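Local coordinates for protein Maltose/maltodextrin transport permease homologue (PDB 6FFL) that binds maltotriose as the MalE solute-binding domain that, in the full-length protein, is fused to the transmembrane subunit MalF of a maltose/maltodextrin ABC transporter, at residues E134-G139 / D207-K212; L116-N121 / R252-S257; V78-E83 / K104-G109. All blocks are in the same frame, centred on the assembly; numbering follows the deposited sequence.

Along the chain contact 3 (78-83 with 104-109) closes first, and contact 2 (116-121 with 252-257) then spans a long excursion that contains the whole of contact 1 (134-139 with 207-212). Contacts 1 and 2 are neighbours, their centres about 12 Å apart: strand 116-121 is followed by helix 132-142, and L135 packs on P254. Contact 3 lies on the opposite side of the chain's centre, about 43 Å from contact 1 and 34 Å from contact 2 between centres. Its strand 104-109 belongs to one mixed sheet, strand 116-121 of contact 2 to another. This division is consistent with the two-lobed fold of solute-binding proteins, which hold their ligand, here maltotriose, between the lobes.

Contact 1: E134-G139 / D207-K212; sequences ELIELG and DKIIPK
G139 and I209 bring the two backbones closest, with 5.5 Å between G139 CA and I209 CA, where helix 132-142 meets the irregular chain that follows helix 191-205. Farther back in both segments the gap widens, and I136 CA stands 7.0 Å from D207 CA. Between D207 and I209 the chain turns at K208, whose positive phi (58°) ends the run of helical backbone angles, and I209, just beyond, points toward helix 132-142.

I209 carries most of the apolar contact. Its CG2 rests on the backbone of G139, 3.6 Å from G139 C. The other branch starts with CG1 between the backbone N and the carbonyl carbon (chi1 70°). CD1 at the end of this branch reaches the helix 4.1 Å from I136 CA, near the carbonyl oxygen of L135, and occupies the side of G139 to which a β-carbon would point.

I136 reaches the loop differently, its side chain crossing that of D207 at about a right angle. The CG2 methyl lies against the carboxylate, 3.6 Å from D207 CG, while I136 CD1 touches D207 OD2 at the same distance of 3.6 Å. These are van der Waals contacts; the buried carboxylate is satisfied elsewhere, by a salt bridge from OD2 to K202 and a long, weak ion pair from OD1 to K140.

Packing docks helix 132-142 against the loop that follows helix 191-205, a helix-to-loop contact of the solute-binding domain beside the sheet that carries strands 228-234 and 157-158. I136 also leans on K202 and L203 of helix 191-205, L135 packs on M230 of strand 228-234, and the backbone of I209 is hydrogen-bonded to both L203 and L157 of strand 157-158.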
ATOM      1  N   GLU A 134       4.654 -12.284 -22.280  1.00 17.25           N
ATOM      2  CA  GLU A 134       4.659 -10.994 -22.965  1.00 17.04           C
ATOM      3  C   GLU A 134       5.426  -9.951 -22.167  1.00 17.59           C
ATOM      4  O   GLU A 134       6.147  -9.124 -22.738  1.00 19.17           O
ATOM      5  CB  GLU A 134       3.226 -10.510 -23.191  1.00 18.35           C
ATOM      6  CG  GLU A 134       2.478 -11.263 -24.278  1.00 18.30           C
ATOM      7  CD  GLU A 134       1.086 -10.702 -24.520  1.00 27.02           C
ATOM      8  OE1 GLU A 134       0.753  -9.641 -23.939  1.00 26.17           O
ATOM      9  OE2 GLU A 134       0.330 -11.320 -25.299  1.00 26.38           O
ATOM     10  N   LEU A 135       5.253  -9.952 -20.845  1.00 14.15           N
ATOM     11  CA  LEU A 135       5.962  -8.990 -20.005  1.00 14.81           C
ATOM     12  C   LEU A 135       7.470  -9.128 -20.167  1.00 15.02           C
ATOM     13  O   LEU A 135       8.189  -8.126 -20.285  1.00 18.40           O
ATOM     14  CB  LEU A 135       5.555  -9.184 -18.546  1.00 15.11           C
ATOM     15  CG  LEU A 135       6.377  -8.424 -17.505  1.00 16.75           C
ATOM     16  CD1 LEU A 135       6.015  -6.965 -17.589  1.00 16.65           C
ATOM     17  CD2 LEU A 135       6.077  -8.976 -16.113  1.00 18.13           C
ATOM     18  N   ILE A 136       7.964 -10.364 -20.220  1.00 15.20           N
ATOM     19  CA  ILE A 136       9.404 -10.568 -20.312  1.00 13.24           C
ATOM     20  C   ILE A 136       9.914 -10.211 -21.699  1.00 16.89           C
ATOM     21  O   ILE A 136      10.970  -9.583 -21.840  1.00 19.50           O
ATOM     22  CB  ILE A 136       9.753 -12.016 -19.925  1.00 17.73           C
ATOM     23  CG1 ILE A 136       9.523 -12.191 -18.420  1.00 16.82           C
ATOM     24  CG2 ILE A 136      11.176 -12.336 -20.313  1.00 20.92           C
ATOM     25  CD1 ILE A 136       9.338 -13.657 -17.984  1.00 21.28           C
ATOM     26  N   GLU A 137       9.193 -10.623 -22.745  1.00 19.41           N
ATOM     27  CA  GLU A 137       9.601 -10.293 -24.108  1.00 21.23           C
ATOM     28  C   GLU A 137       9.672  -8.783 -24.310  1.00 20.91           C
ATOM     29  O   GLU A 137      10.660  -8.257 -24.844  1.00 19.35           O
ATOM     30  CB  GLU A 137       8.624 -10.919 -25.106  1.00 27.89           C
ATOM     31  CG  GLU A 137       9.076 -12.243 -25.705  1.00 56.30           C
ATOM     32  CD  GLU A 137       7.915 -13.203 -25.955  1.00 78.08           C
ATOM     33  OE1 GLU A 137       8.162 -14.424 -26.073  1.00 81.26           O
ATOM     34  OE2 GLU A 137       6.755 -12.733 -26.032  1.00 84.60           O
ATOM     35  N   LEU A 138       8.605  -8.075 -23.935  1.00 17.15           N
ATOM     36  CA  LEU A 138       8.605  -6.620 -24.026  1.00 17.98           C
ATOM     37  C   LEU A 138       9.669  -6.013 -23.122  1.00 20.00           C
ATOM     38  O   LEU A 138      10.376  -5.082 -23.518  1.00 21.58           O
ATOM     39  CB  LEU A 138       7.224  -6.083 -23.655  1.00 17.28           C
ATOM     40  CG  LEU A 138       6.939  -4.593 -23.808  1.00 22.23           C
ATOM     41  CD1 LEU A 138       7.151  -4.148 -25.258  1.00 23.55           C
ATOM     42  CD2 LEU A 138       5.517  -4.324 -23.337  1.00 19.58           C
ATOM     43  N   GLY A 139       9.790  -6.527 -21.896  1.00 15.26           N
ATOM     44  CA  GLY A 139      10.794  -6.012 -20.980  1.00 15.81           C
ATOM     45  C   GLY A 139      12.206  -6.112 -21.528  1.00 20.35           C
ATOM     46  O   GLY A 139      13.023  -5.215 -21.319  1.00 16.35           O
ATOM     47  N   ASP A 207      16.411 -13.096 -17.221  1.00 24.87           N
ATOM     48  CA  ASP A 207      15.871 -12.202 -18.237  1.00 23.89           C
ATOM     49  C   ASP A 207      16.548 -10.841 -18.181  1.00 25.53           C
ATOM     50  O   ASP A 207      16.705 -10.194 -19.221  1.00 24.09           O
ATOM     51  CB  ASP A 207      14.361 -12.069 -18.065  1.00 27.09           C
ATOM     52  CG  ASP A 207      13.665 -13.416 -18.018  1.00 31.84           C
ATOM     53  OD1 ASP A 207      13.971 -14.265 -18.879  1.00 40.36           O
ATOM     54  OD2 ASP A 207      12.812 -13.614 -17.131  1.00 33.13           O
ATOM     55  N   LYS A 208      16.961 -10.405 -16.986  1.00 22.13           N
ATOM     56  CA  LYS A 208      17.690  -9.148 -16.790  1.00 21.93           C
ATOM     57  C   LYS A 208      16.886  -7.953 -17.298  1.00 24.21           C
ATOM     58  O   LYS A 208      17.395  -7.087 -18.014  1.00 22.72           O
ATOM     59  CB  LYS A 208      19.075  -9.199 -17.442  1.00 22.40           C
ATOM     60  CG  LYS A 208      19.870 -10.474 -17.135  1.00 32.53           C
ATOM     61  CD  LYS A 208      20.820 -10.788 -18.292  1.00 42.73           C
ATOM     62  CE  LYS A 208      22.257 -10.837 -17.838  1.00 47.09           C
ATOM     63  NZ  LYS A 208      22.428 -11.776 -16.702  1.00 50.03           N
ATOM     64  N   ILE A 209      15.619  -7.902 -16.897  1.00 20.07           N
ATOM     65  CA  ILE A 209      14.747  -6.790 -17.257  1.00 18.00           C
ATOM     66  C   ILE A 209      14.439  -5.872 -16.082  1.00 16.89           C
ATOM     67  O   ILE A 209      13.796  -4.831 -16.292  1.00 16.77           O
ATOM     68  CB  ILE A 209      13.438  -7.282 -17.915  1.00 20.54           C
ATOM     69  CG1 ILE A 209      12.526  -7.992 -16.914  1.00 20.49           C
ATOM     70  CG2 ILE A 209      13.750  -8.220 -19.074  1.00 20.11           C
ATOM     71  CD1 ILE A 209      11.098  -8.131 -17.441  1.00 20.58           C
ATOM     72  N   ILE A 210      14.872  -6.210 -14.864  1.00 18.47           N
ATOM     73  CA  ILE A 210      14.744  -5.330 -13.700  1.00 16.45           C
ATOM     74  C   ILE A 210      16.141  -5.076 -13.141  1.00 19.35           C
ATOM     75  O   ILE A 210      17.030  -5.928 -13.286  1.00 20.98           O
ATOM     76  CB  ILE A 210      13.820  -5.929 -12.619  1.00 15.25           C
ATOM     77  CG1 ILE A 210      14.417  -7.221 -12.052  1.00 16.86           C
ATOM     78  CG2 ILE A 210      12.423  -6.177 -13.158  1.00 14.78           C
ATOM     79  CD1 ILE A 210      13.583  -7.842 -10.930  1.00 20.90           C
ATOM     80  N   PRO A 211      16.385  -3.933 -12.506  1.00 18.56           N
ATOM     81  CA  PRO A 211      17.737  -3.630 -12.020  1.00 19.54           C
ATOM     82  C   PRO A 211      18.164  -4.539 -10.875  1.00 23.04           C
ATOM     83  O   PRO A 211      17.345  -5.087 -10.136  1.00 25.88           O
ATOM     84  CB  PRO A 211      17.633  -2.174 -11.553  1.00 19.77           C
ATOM     85  CG  PRO A 211      16.359  -1.642 -12.183  1.00 21.33           C
ATOM     86  CD  PRO A 211      15.450  -2.818 -12.295  1.00 21.54           C
ATOM     87  N   LYS A 212      19.488  -4.682 -10.728  1.00 21.19           N
ATOM     88  CA  LYS A 212      20.021  -5.483  -9.625  1.00 23.50           C
ATOM     89  C   LYS A 212      19.763  -4.826  -8.274  1.00 24.02           C
ATOM     90  O   LYS A 212      19.681  -5.521  -7.253  1.00 33.23           O
ATOM     91  CB  LYS A 212      21.521  -5.709  -9.816  1.00 23.54           C
ATOM     92  CG  LYS A 212      21.878  -6.447 -11.091  1.00 40.74           C
ATOM     93  CD  LYS A 212      21.666  -7.950 -10.967  1.00 41.39           C
ATOM     94  CE  LYS A 212      22.484  -8.695 -12.017  1.00 44.63           C
ATOM     95  NZ  LYS A 212      22.285 -10.170 -11.977  1.00 44.82           N
TER

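Contact 2: L116-N121 / R252-S257; sequences LMLLYN and RIPMIS
I253 and L118 share the apolar contact, I253 laying its longer branch against the backbone of strand 116-121. I253 CG1 lies 3.9 Å from M117 C, and CD1 reaches toward the start of the strand, 4.2 Å from L116 CB. CG1 is anti to the carbonyl carbon of I253 (chi1 -64°), which sets this branch against the strand. L118 meets the other segment with two groups: its CB packs over the carbonyl oxygen of R252, 3.8 Å away, and its CD2 approaches the ring of P254, 4.3 Å from P254 CG.

The segments meet where an edge strand leaves its sheet. Strand 248-251 pairs antiparallel with 116-121 in the four-stranded mixed sheet, L118 and Y120 bonding to A251 and G249, and from R252 onward the chain departs.

Polar contact beyond that point is made through water. One molecule donates to L116 O at 2.9 Å and accepts from I253 N at 3.0 Å, bridging the strand to the departing chain.

Charge is directed elsewhere. The R252 side chain starts away from the strand and forms salt bridges with D333 and E336, as well as a cation-pi contact with W262. I253 also packs on I232 of strand 228-234 and on F170, while the side chain of L116 lies about 6 Å from a glucose unit of the bound sugar.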
ATOM      1  N   LEU A 116      -1.559  -2.638  -5.850  1.00 11.45           N
ATOM      2  CA  LEU A 116      -0.499  -2.594  -6.846  1.00  9.70           C
ATOM      3  C   LEU A 116      -1.027  -2.939  -8.233  1.00 14.55           C
ATOM      4  O   LEU A 116      -2.000  -3.681  -8.391  1.00 13.88           O
ATOM      5  CB  LEU A 116       0.614  -3.565  -6.482  1.00 14.11           C
ATOM      6  CG  LEU A 116       1.351  -3.224  -5.197  1.00 12.38           C
ATOM      7  CD1 LEU A 116       2.297  -4.382  -4.852  1.00 10.72           C
ATOM      8  CD2 LEU A 116       2.113  -1.920  -5.339  1.00 11.01           C
ATOM      9  N   MET A 117      -0.348  -2.411  -9.246  1.00 11.03           N
ATOM     10  CA  MET A 117      -0.760  -2.630 -10.626  1.00 11.68           C
ATOM     11  C   MET A 117       0.462  -2.427 -11.506  1.00 15.54           C
ATOM     12  O   MET A 117       1.511  -1.988 -11.037  1.00 11.66           O
ATOM     13  CB  MET A 117      -1.884  -1.669 -11.018  1.00 11.93           C
ATOM     14  CG  MET A 117      -1.416  -0.236 -11.177  1.00 10.73           C
ATOM     15  SD  MET A 117      -2.693   0.987 -10.809  1.00 14.08           S
ATOM     16  CE  MET A 117      -2.747   0.890  -9.008  1.00 13.61           C
ATOM     17  N   LEU A 118       0.316  -2.746 -12.791  1.00 11.10           N
ATOM     18  CA  LEU A 118       1.331  -2.392 -13.775  1.00 14.16           C
ATOM     19  C   LEU A 118       1.051  -0.980 -14.272  1.00 13.42           C
ATOM     20  O   LEU A 118      -0.099  -0.636 -14.564  1.00 16.01           O
ATOM     21  CB  LEU A 118       1.334  -3.384 -14.949  1.00 10.93           C
ATOM     22  CG  LEU A 118       2.499  -3.233 -15.936  1.00 13.52           C
ATOM     23  CD1 LEU A 118       3.758  -3.826 -15.332  1.00 12.99           C
ATOM     24  CD2 LEU A 118       2.172  -3.906 -17.275  1.00 18.78           C
ATOM     25  N   LEU A 119       2.087  -0.145 -14.310  1.00 11.73           N
ATOM     26  CA  LEU A 119       2.006   1.164 -14.938  1.00 11.57           C
ATOM     27  C   LEU A 119       2.963   1.136 -16.109  1.00 11.03           C
ATOM     28  O   LEU A 119       4.022   0.506 -16.030  1.00 14.11           O
ATOM     29  CB  LEU A 119       2.387   2.310 -13.974  1.00 12.75           C
ATOM     30  CG  LEU A 119       1.517   2.462 -12.718  1.00 16.30           C
ATOM     31  CD1 LEU A 119       2.033   1.578 -11.581  1.00 15.48           C
ATOM     32  CD2 LEU A 119       1.490   3.933 -12.296  1.00 15.84           C
ATOM     33  N   TYR A 120       2.603   1.813 -17.192  1.00 12.82           N
ATOM     34  CA  TYR A 120       3.476   1.814 -18.355  1.00 16.69           C
ATOM     35  C   TYR A 120       3.523   3.215 -18.936  1.00 15.90           C
ATOM     36  O   TYR A 120       2.513   3.925 -18.936  1.00 17.00           O
ATOM     37  CB  TYR A 120       3.028   0.794 -19.422  1.00 14.39           C
ATOM     38  CG  TYR A 120       1.588   0.900 -19.889  1.00 15.72           C
ATOM     39  CD1 TYR A 120       0.561   0.274 -19.192  1.00 17.66           C
ATOM     40  CD2 TYR A 120       1.266   1.598 -21.049  1.00 17.21           C
ATOM     41  CE1 TYR A 120      -0.762   0.357 -19.632  1.00 18.60           C
ATOM     42  CE2 TYR A 120      -0.048   1.687 -21.490  1.00 25.13           C
ATOM     43  CZ  TYR A 120      -1.051   1.067 -20.780  1.00 20.83           C
ATOM     44  OH  TYR A 120      -2.353   1.153 -21.224  1.00 20.40           O
ATOM     45  N   ASN A 121       4.707   3.599 -19.421  1.00 13.76           N
ATOM     46  CA  ASN A 121       4.942   4.911 -20.007  1.00 15.43           C
ATOM     47  C   ASN A 121       4.555   4.857 -21.483  1.00 18.19           C
ATOM     48  O   ASN A 121       5.148   4.104 -22.263  1.00 21.69           O
ATOM     49  CB  ASN A 121       6.412   5.302 -19.816  1.00 18.70           C
ATOM     50  CG  ASN A 121       6.713   6.751 -20.203  1.00 18.03           C
ATOM     51  OD1 ASN A 121       5.986   7.372 -20.976  1.00 22.62           O
ATOM     52  ND2 ASN A 121       7.811   7.290 -19.665  1.00 21.19           N
ATOM     53  N   ARG A 252      -3.631  -4.620 -15.086  1.00 11.40           N
ATOM     54  CA  ARG A 252      -3.330  -5.700 -14.151  1.00 11.80           C
ATOM     55  C   ARG A 252      -1.857  -6.086 -14.228  1.00 14.92           C
ATOM     56  O   ARG A 252      -1.267  -6.104 -15.315  1.00 15.03           O
ATOM     57  CB  ARG A 252      -4.190  -6.927 -14.476  1.00 12.49           C
ATOM     58  CG  ARG A 252      -5.667  -6.735 -14.238  1.00 13.87           C
ATOM     59  CD  ARG A 252      -6.451  -7.989 -14.576  1.00 13.23           C
ATOM     60  NE  ARG A 252      -7.852  -7.827 -14.208  1.00 15.81           N
ATOM     61  CZ  ARG A 252      -8.786  -8.754 -14.376  1.00 21.92           C
ATOM     62  NH1 ARG A 252      -8.466  -9.927 -14.901  1.00 22.69           N
ATOM     63  NH2 ARG A 252     -10.041  -8.507 -14.006  1.00 20.98           N
ATOM     64  N   ILE A 253      -1.267  -6.430 -13.081  1.00 11.39           N
ATOM     65  CA  ILE A 253       0.015  -7.142 -13.121  1.00 10.04           C
ATOM     66  C   ILE A 253      -0.234  -8.377 -13.979  1.00 11.96           C
ATOM     67  O   ILE A 253      -1.223  -9.087 -13.760  1.00 11.83           O
ATOM     68  CB  ILE A 253       0.522  -7.511 -11.716  1.00 10.70           C
ATOM     69  CG1 ILE A 253       0.825  -6.247 -10.907  1.00 12.52           C
ATOM     70  CG2 ILE A 253       1.765  -8.391 -11.801  1.00 14.01           C
ATOM     71  CD1 ILE A 253       0.994  -6.523  -9.392  1.00 11.97           C
ATOM     72  N   PRO A 254       0.596  -8.644 -14.987  1.00 14.00           N
ATOM     73  CA  PRO A 254       0.228  -9.645 -15.998  1.00 13.91           C
ATOM     74  C   PRO A 254       0.059 -11.049 -15.422  1.00 13.74           C
ATOM     75  O   PRO A 254       0.751 -11.460 -14.483  1.00 13.34           O
ATOM     76  CB  PRO A 254       1.395  -9.587 -16.988  1.00 11.81           C
ATOM     77  CG  PRO A 254       1.877  -8.184 -16.895  1.00 11.08           C
ATOM     78  CD  PRO A 254       1.734  -7.812 -15.422  1.00 12.56           C
ATOM     79  N   MET A 255      -0.873 -11.784 -16.020  1.00 13.51           N
ATOM     80  CA  MET A 255      -1.135 -13.168 -15.641  1.00 12.12           C
ATOM     81  C   MET A 255       0.122 -14.018 -15.797  1.00 15.25           C
ATOM     82  O   MET A 255       0.882 -13.876 -16.757  1.00 14.91           O
ATOM     83  CB  MET A 255      -2.273 -13.709 -16.513  1.00 17.14           C
ATOM     84  CG  MET A 255      -2.498 -15.216 -16.500  1.00 17.45           C
ATOM     85  SD  MET A 255      -3.711 -15.721 -17.763  1.00 19.63           S
ATOM     86  CE  MET A 255      -5.195 -15.015 -17.064  1.00 22.14           C
ATOM     87  N   ILE A 256       0.357 -14.902 -14.830  1.00 12.53           N
ATOM     88  CA  ILE A 256       1.499 -15.804 -14.945  1.00 11.83           C
ATOM     89  C   ILE A 256       1.208 -16.844 -16.017  1.00 14.16           C
ATOM     90  O   ILE A 256       0.249 -17.616 -15.906  1.00 13.07           O
ATOM     91  CB  ILE A 256       1.808 -16.466 -13.599  1.00 12.02           C
ATOM     92  CG1 ILE A 256       2.041 -15.375 -12.551  1.00 13.61           C
ATOM     93  CG2 ILE A 256       2.955 -17.483 -13.736  1.00 14.62           C
ATOM     94  CD1 ILE A 256       3.226 -14.469 -12.900  1.00 16.20           C
ATOM     95  N   SER A 257       2.045 -16.871 -17.063  1.00 13.35           N
ATOM     96  CA  SER A 257       1.772 -17.745 -18.204  1.00 13.43           C
ATOM     97  C   SER A 257       1.693 -19.212 -17.793  1.00 14.20           C
ATOM     98  O   SER A 257       0.842 -19.956 -18.293  1.00 14.88           O
ATOM     99  CB  SER A 257       2.851 -17.562 -19.272  1.00 13.52           C
ATOM    100  OG  SER A 257       2.640 -16.352 -19.976  1.00 15.82           O
TER
HETATM  101  O   HOH W   1      -2.431  -5.765 -10.400  1.00 13.40           O

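Contact 3: V78-E83 / K104-G109; sequences VRPLDE and KHYMIG
L81 and D82 bind H105 where the chain entering the short helix 82-85 crosses the broken strand 104-109 of a mixed sheet, the two segments running 99° apart. L81 N donates to H105 O at 2.8 Å, nearly along the C=O axis. The carboxylate of D82 then takes two N-H groups of one residue: H105 N gives a nearly straight bond of 2.8 Å to the syn lone pair of D82 OD1, and H105 ND1 reaches D82 OD2, also at 2.8 Å. That oxygen lies close to the ring plane at its edge, although carboxylate and ring are turned 37° apart.

Apolar side chains pack beside these bonds. P80 lies beside Y106, with CG 3.8 Å from Y106 CE1, and L81 pushes CD1 against the backbone at Y106 C, 3.7 Å away. A water also bridges the segments, donating to R79 O and Y106 O.

The bond at ND1 and the stack on F90 should together restrain the rotation of the H105 imidazole. The bond needs a proton on ND1, which the neutral tautomer already supplies; the nearby carboxylate would probably also raise the pKa of the ring.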
ATOM      1  N   VAL A  78      -5.084   2.134  20.481  1.00 18.56           N
ATOM      2  CA  VAL A  78      -6.046   2.927  19.721  1.00 14.66           C
ATOM      3  C   VAL A  78      -7.456   2.619  20.208  1.00 19.52           C
ATOM      4  O   VAL A  78      -7.731   1.530  20.725  1.00 21.16           O
ATOM      5  CB  VAL A  78      -5.952   2.685  18.201  1.00 13.68           C
ATOM      6  CG1 VAL A  78      -4.642   3.268  17.660  1.00 18.09           C
ATOM      7  CG2 VAL A  78      -6.103   1.193  17.881  1.00 18.05           C
ATOM      8  N   ARG A  79      -8.358   3.591  20.026  1.00 16.68           N
ATOM      9  CA  ARG A  79      -9.716   3.520  20.580  1.00 19.47           C
ATOM     10  C   ARG A  79     -10.680   2.877  19.586  1.00 18.16           C
ATOM     11  O   ARG A  79     -10.608   3.163  18.387  1.00 20.15           O
ATOM     12  CB  ARG A  79     -10.235   4.914  20.913  1.00 23.31           C
ATOM     13  CG  ARG A  79      -9.351   5.708  21.849  1.00 29.11           C
ATOM     14  CD  ARG A  79      -9.855   7.140  21.996  1.00 27.05           C
ATOM     15  NE  ARG A  79      -9.221   7.789  23.143  1.00 28.26           N
ATOM     16  CZ  ARG A  79      -9.822   8.032  24.297  1.00 38.36           C
ATOM     17  NH1 ARG A  79     -11.103   7.715  24.465  1.00 33.88           N
ATOM     18  NH2 ARG A  79      -9.144   8.615  25.276  1.00 43.66           N
ATOM     19  N   PRO A  80     -11.597   2.019  20.034  1.00 18.30           N
ATOM     20  CA  PRO A  80     -12.691   1.600  19.147  1.00 17.81           C
ATOM     21  C   PRO A  80     -13.489   2.826  18.737  1.00 22.86           C
ATOM     22  O   PRO A  80     -13.755   3.702  19.558  1.00 21.08           O
ATOM     23  CB  PRO A  80     -13.531   0.656  20.020  1.00 21.31           C
ATOM     24  CG  PRO A  80     -12.678   0.328  21.198  1.00 29.70           C
ATOM     25  CD  PRO A  80     -11.747   1.480  21.397  1.00 18.89           C
ATOM     26  N   LEU A  81     -13.849   2.896  17.453  1.00 17.92           N
ATOM     27  CA  LEU A  81     -14.532   4.070  16.918  1.00 17.64           C
ATOM     28  C   LEU A  81     -16.046   3.932  16.903  1.00 24.33           C
ATOM     29  O   LEU A  81     -16.742   4.922  16.647  1.00 25.20           O
ATOM     30  CB  LEU A  81     -14.043   4.357  15.491  1.00 16.38           C
ATOM     31  CG  LEU A  81     -12.559   4.695  15.429  1.00 16.73           C
ATOM     32  CD1 LEU A  81     -12.114   4.894  13.992  1.00 16.42           C
ATOM     33  CD2 LEU A  81     -12.252   5.922  16.292  1.00 19.12           C
ATOM     34  N   ASP A  82     -16.564   2.734  17.169  1.00 23.46           N
ATOM     35  CA  ASP A  82     -17.998   2.482  17.054  1.00 30.38           C
ATOM     36  C   ASP A  82     -18.813   3.431  17.924  1.00 34.57           C
ATOM     37  O   ASP A  82     -19.802   4.015  17.469  1.00 32.89           O
ATOM     38  CB  ASP A  82     -18.273   1.027  17.418  1.00 33.11           C
ATOM     39  CG  ASP A  82     -17.495   0.069  16.537  1.00 34.57           C
ATOM     40  OD1 ASP A  82     -16.311  -0.223  16.853  1.00 26.60           O
ATOM     41  OD2 ASP A  82     -18.058  -0.349  15.505  1.00 33.21           O
ATOM     42  N   GLU A  83     -18.412   3.598  19.181  1.00 31.30           N
ATOM     43  CA  GLU A  83     -19.120   4.506  20.072  1.00 42.43           C
ATOM     44  C   GLU A  83     -18.782   5.963  19.780  1.00 45.17           C
ATOM     45  O   GLU A  83     -19.603   6.851  20.040  1.00 51.95           O
ATOM     46  CB  GLU A  83     -18.795   4.163  21.529  1.00 46.43           C
ATOM     47  CG  GLU A  83     -18.736   2.659  21.842  1.00 58.37           C
ATOM     48  CD  GLU A  83     -17.421   1.996  21.421  1.00 66.89           C
ATOM     49  OE1 GLU A  83     -16.533   2.702  20.891  1.00 64.16           O
ATOM     50  OE2 GLU A  83     -17.280   0.768  21.616  1.00 66.68           O
ATOM     51  N   LYS A 104     -14.855  -4.891  16.245  1.00 23.12           N
ATOM     52  CA  LYS A 104     -14.917  -3.442  16.383  1.00 22.50           C
ATOM     53  C   LYS A 104     -14.221  -2.758  15.215  1.00 19.21           C
ATOM     54  O   LYS A 104     -13.410  -3.358  14.498  1.00 21.92           O
ATOM     55  CB  LYS A 104     -14.273  -2.967  17.695  1.00 22.31           C
ATOM     56  CG  LYS A 104     -14.999  -3.456  18.950  1.00 28.02           C
ATOM     57  CD  LYS A 104     -14.158  -3.267  20.207  1.00 37.99           C
ATOM     58  CE  LYS A 104     -14.481  -4.327  21.256  1.00 54.24           C
ATOM     59  NZ  LYS A 104     -13.958  -3.966  22.606  1.00 63.90           N
ATOM     60  N   HIS A 105     -14.526  -1.468  15.059  1.00 19.03           N
ATOM     61  CA  HIS A 105     -13.914  -0.615  14.040  1.00 16.75           C
ATOM     62  C   HIS A 105     -12.821   0.229  14.684  1.00 19.67           C
ATOM     63  O   HIS A 105     -13.118   1.118  15.482  1.00 20.76           O
ATOM     64  CB  HIS A 105     -14.943   0.313  13.398  1.00 17.77           C
ATOM     65  CG  HIS A 105     -15.935  -0.371  12.511  1.00 25.28           C
ATOM     66  ND1 HIS A 105     -17.245  -0.578  12.884  1.00 29.65           N
ATOM     67  CD2 HIS A 105     -15.822  -0.859  11.251  1.00 26.08           C
ATOM     68  CE1 HIS A 105     -17.893  -1.178  11.901  1.00 29.51           C
ATOM     69  NE2 HIS A 105     -17.053  -1.361  10.899  1.00 28.87           N
ATOM     70  N   TYR A 106     -11.563   0.002  14.299  1.00 14.48           N
ATOM     71  CA  TYR A 106     -10.481   0.806  14.849  1.00 14.63           C
ATOM     72  C   TYR A 106      -9.949   1.847  13.872  1.00 14.77           C
ATOM     73  O   TYR A 106      -9.104   2.662  14.262  1.00 15.10           O
ATOM     74  CB  TYR A 106      -9.327  -0.104  15.321  1.00 13.57           C
ATOM     75  CG  TYR A 106      -9.682  -0.921  16.557  1.00 16.33           C
ATOM     76  CD1 TYR A 106      -9.633  -0.355  17.823  1.00 15.26           C
ATOM     77  CD2 TYR A 106     -10.055  -2.254  16.447  1.00 16.48           C
ATOM     78  CE1 TYR A 106      -9.952  -1.104  18.962  1.00 17.13           C
ATOM     79  CE2 TYR A 106     -10.383  -3.004  17.568  1.00 19.25           C
ATOM     80  CZ  TYR A 106     -10.326  -2.427  18.813  1.00 18.82           C
ATOM     81  OH  TYR A 106     -10.648  -3.181  19.915  1.00 20.77           O
ATOM     82  N   MET A 107     -10.420   1.852  12.623  1.00 16.43           N
ATOM     83  CA  MET A 107      -9.857   2.712  11.596  1.00 14.59           C
ATOM     84  C   MET A 107     -10.958   3.129  10.631  1.00 13.82           C
ATOM     85  O   MET A 107     -11.840   2.327  10.318  1.00 14.63           O
ATOM     86  CB  MET A 107      -8.739   1.983  10.832  1.00 15.30           C
ATOM     87  CG  MET A 107      -8.299   2.689   9.577  1.00 18.77           C
ATOM     88  SD  MET A 107      -7.004   1.828   8.664  1.00 16.08           S
ATOM     89  CE  MET A 107      -5.598   2.014   9.773  1.00 15.39           C
ATOM     90  N   ILE A 108     -10.904   4.371  10.148  1.00 14.30           N
ATOM     91  CA  ILE A 108     -11.743   4.774   9.023  1.00 12.96           C
ATOM     92  C   ILE A 108     -10.857   5.422   7.965  1.00 15.20           C
ATOM     93  O   ILE A 108     -10.152   6.403   8.246  1.00 15.13           O
ATOM     94  CB  ILE A 108     -12.892   5.717   9.434  1.00 15.65           C
ATOM     95  CG1 ILE A 108     -13.594   6.235   8.183  1.00 20.65           C
ATOM     96  CG2 ILE A 108     -12.393   6.889  10.289  1.00 15.23           C
ATOM     97  CD1 ILE A 108     -14.450   5.175   7.522  1.00 25.44           C
ATOM     98  N   GLY A 109     -10.899   4.874   6.753  1.00 12.18           N
ATOM     99  CA  GLY A 109     -10.117   5.399   5.657  1.00 11.65           C
ATOM    100  C   GLY A 109     -10.887   6.395   4.810  1.00 12.95           C
ATOM    101  O   GLY A 109     -12.116   6.375   4.760  1.00 16.00           O
TER
HETATM  102  O   HOH W   2      -9.083   4.286  16.538  1.00 17.88           O